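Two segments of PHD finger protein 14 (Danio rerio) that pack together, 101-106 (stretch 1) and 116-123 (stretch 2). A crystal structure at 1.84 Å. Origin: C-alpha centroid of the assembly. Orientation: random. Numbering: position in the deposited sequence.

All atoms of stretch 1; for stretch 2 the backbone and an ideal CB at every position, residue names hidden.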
# COMPACT_ATOMS: atom_id res chain seq x y z
N TYR A 101 -3.88 5.41 -0.11
CA TYR A 101 -3.34 6.56 0.60
C TYR A 101 -3.10 7.78 -0.27
O TYR A 101 -3.07 8.89 0.26
CB TYR A 101 -2.03 6.18 1.31
CG TYR A 101 -2.26 5.35 2.55
CD1 TYR A 101 -2.40 3.97 2.46
CD2 TYR A 101 -2.36 5.95 3.80
CE1 TYR A 101 -2.63 3.20 3.59
CE2 TYR A 101 -2.58 5.19 4.94
CZ TYR A 101 -2.72 3.81 4.82
OH TYR A 101 -2.95 3.04 5.93
N VAL A 102 -2.93 7.62 -1.58
CA VAL A 102 -2.76 8.78 -2.45
C VAL A 102 -4.11 9.48 -2.59
O VAL A 102 -5.10 8.86 -3.00
CB VAL A 102 -2.17 8.39 -3.81
CG1 VAL A 102 -2.14 9.60 -4.75
CG2 VAL A 102 -0.76 7.81 -3.64
N PRO A 103 -4.20 10.77 -2.25
CA PRO A 103 -5.48 11.48 -2.38
C PRO A 103 -6.01 11.47 -3.81
O PRO A 103 -5.25 11.50 -4.77
CB PRO A 103 -5.15 12.90 -1.92
CG PRO A 103 -3.96 12.76 -1.02
CD PRO A 103 -3.18 11.57 -1.55
N GLY A 104 -7.33 11.46 -3.93
CA GLY A 104 -7.98 11.56 -5.22
C GLY A 104 -8.11 10.25 -5.97
O GLY A 104 -8.61 10.25 -7.10
N VAL A 105 -7.67 9.14 -5.39
CA VAL A 105 -7.86 7.82 -5.96
C VAL A 105 -9.14 7.24 -5.38
O VAL A 105 -9.34 7.24 -4.16
CB VAL A 105 -6.65 6.91 -5.69
CG1 VAL A 105 -6.86 5.56 -6.34
CG2 VAL A 105 -5.36 7.55 -6.22
N ALA A 106 -10.03 6.76 -6.25
CA ALA A 106 -11.25 6.10 -5.79
C ALA A 106 -10.90 4.64 -5.51
O ALA A 106 -11.02 3.77 -6.37
CB ALA A 106 -12.37 6.22 -6.83
N UNK A 116 -8.46 0.47 -10.85
CA UNK A 116 -8.11 1.75 -10.25
C UNK A 116 -8.18 2.83 -11.32
O UNK A 116 -7.64 2.68 -12.42
CB UNK A 116 -6.72 1.70 -9.61
N UNK A 117 -8.87 3.92 -11.01
CA UNK A 117 -9.00 5.06 -11.92
C UNK A 117 -8.12 6.19 -11.40
O UNK A 117 -8.34 6.69 -10.29
CB UNK A 117 -10.46 5.51 -12.04
N UNK A 118 -7.14 6.59 -12.20
CA UNK A 118 -6.31 7.74 -11.92
C UNK A 118 -6.77 8.92 -12.76
O UNK A 118 -7.08 8.77 -13.95
CB UNK A 118 -4.84 7.42 -12.19
N UNK A 119 -6.82 10.09 -12.15
CA UNK A 119 -7.32 11.30 -12.77
C UNK A 119 -6.18 12.16 -13.31
O UNK A 119 -5.01 11.94 -13.01
CB UNK A 119 -8.16 12.10 -11.77
N UNK A 120 -6.56 13.16 -14.11
CA UNK A 120 -5.60 14.18 -14.51
C UNK A 120 -4.89 14.77 -13.30
O UNK A 120 -3.69 15.04 -13.35
CB UNK A 120 -6.30 15.29 -15.30
N UNK A 121 -5.63 14.98 -12.21
CA UNK A 121 -5.03 15.54 -11.00
C UNK A 121 -3.95 14.62 -10.46
O UNK A 121 -2.85 15.07 -10.13
CB UNK A 121 -6.10 15.78 -9.93
N UNK A 122 -4.24 13.31 -10.37
CA UNK A 122 -3.24 12.34 -9.94
C UNK A 122 -2.01 12.39 -10.84
O UNK A 122 -0.87 12.45 -10.36
CB UNK A 122 -3.83 10.93 -9.93
N UNK A 123 -2.23 12.35 -12.16
CA UNK A 123 -1.12 12.30 -13.11
C UNK A 123 -0.25 13.53 -13.03
O UNK A 123 0.97 13.46 -13.21
CB UNK A 123 -1.65 12.14 -14.54

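Stretch 1 turns at residues 102 to 105, a type II beta turn with Gly104 at the positive phi of 83°, and stretch 2 runs past it before entering a helix at 120.

At position 116 the CA-to-CB bond points sideways, and the ideal CB lies 5.1 Å from Val105 CG1. Extended backbone angles and an apolar methyl nearby favour a branched or medium aliphatic side chain. The residue is Val116, in the t rotamer, whose CG1 meets Val105 CG1 at 3.7 Å.

Position 117 also points sideways, with nothing of stretch 1 within 5.5 Å of its CB, so stretch 1 hardly restricts the choice. Thr117 occupies it, its OG1 hydrogen-bonded elsewhere in the structure. What approaches stretch 1 is the backbone, with Thr117 O 4.4 Å from Val105 CG1.

At position 118 the CB points away, although its CA pairs with that of Val105. A small residue would make little side-chain contact from here; a longer flexible apolar one could return to the valine. Leu118 does so: with chi1 m and chi2 t, its CD2 comes to 4.1 Å from Val105 CG2.

Position 119 points toward stretch 1, its CB 5.0 Å from Gly104 O. It immediately precedes the helix, where Ser, Thr, Asp or Asn commonly caps the free amides. The residue is Thr119, in the p rotamer: OG1 accepts from N of residue 122 at 3.1 Å, the capping bond, while CG2 lies 4.2 Å from Gly104 O.

Position 120 is out of reach, and many residues would fit; it is Glu120.

Position 121 points toward stretch 1 but has nothing within 5.5 Å of its CB, leaving room for many side chains. Met121 makes no contact; its CE stays 6.3 Å from Gly104 O.

At position 122 the CB points toward the turn, 5.4 Å from Pro103 O and 5.2 Å from Val105 CG2. The carbonyl invites a donor of modest length, such as Asn, or possibly Gln. Asn122 supplies ND2, which donates a weak hydrogen bond to Pro103 O at 3.1 Å with an angle of only 122°. Its OD1 turns to its own stretch, accepting from Thr119 N at 2.9 Å in nearly straight geometry. An ideal CB on Gly104 would sit 3.2 Å from Asn122 ND2, so the missing side chain leaves the amide room.

Position 123 is out of reach and open to many residues; Tyr123 donates its backbone N to Thr119 O at 2.9 Å.

Stretch 2, residues 116-123: VTLTEMNY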
# COMPACT_ATOMS: atom_id res chain seq x y z
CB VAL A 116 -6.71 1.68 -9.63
CG1 VAL A 116 -6.37 3.01 -8.94
CG2 VAL A 116 -6.62 0.52 -8.65
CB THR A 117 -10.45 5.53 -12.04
OG1 THR A 117 -11.27 4.45 -12.50
CG2 THR A 117 -10.54 6.68 -13.03
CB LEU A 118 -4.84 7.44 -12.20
CG LEU A 118 -4.29 6.17 -11.54
CD1 LEU A 118 -2.80 6.02 -11.79
CD2 LEU A 118 -4.58 6.18 -10.04
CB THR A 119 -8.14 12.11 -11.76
OG1 THR A 119 -7.25 12.57 -10.74
CG2 THR A 119 -9.21 11.24 -11.14
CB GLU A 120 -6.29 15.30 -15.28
CG GLU A 120 -6.93 14.89 -16.58
CD GLU A 120 -7.25 16.10 -17.44
OE1 GLU A 120 -6.30 16.85 -17.78
OE2 GLU A 120 -8.43 16.31 -17.76
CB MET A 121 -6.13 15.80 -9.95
CG MET A 121 -7.14 16.89 -10.34
SD MET A 121 -8.42 16.45 -11.55
CE MET A 121 -9.54 15.43 -10.58
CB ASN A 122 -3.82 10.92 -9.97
CG ASN A 122 -4.98 10.73 -9.02
OD1 ASN A 122 -5.96 10.05 -9.35
ND2 ASN A 122 -4.88 11.32 -7.83
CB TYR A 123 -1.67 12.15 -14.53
CG TYR A 123 -2.29 10.82 -14.83
CD1 TYR A 123 -1.72 9.64 -14.37
CD2 TYR A 123 -3.44 10.73 -15.61
CE1 TYR A 123 -2.28 8.41 -14.67
CE2 TYR A 123 -4.01 9.50 -15.92
CZ TYR A 123 -3.42 8.34 -15.44
OH TYR A 123 -3.99 7.12 -15.75
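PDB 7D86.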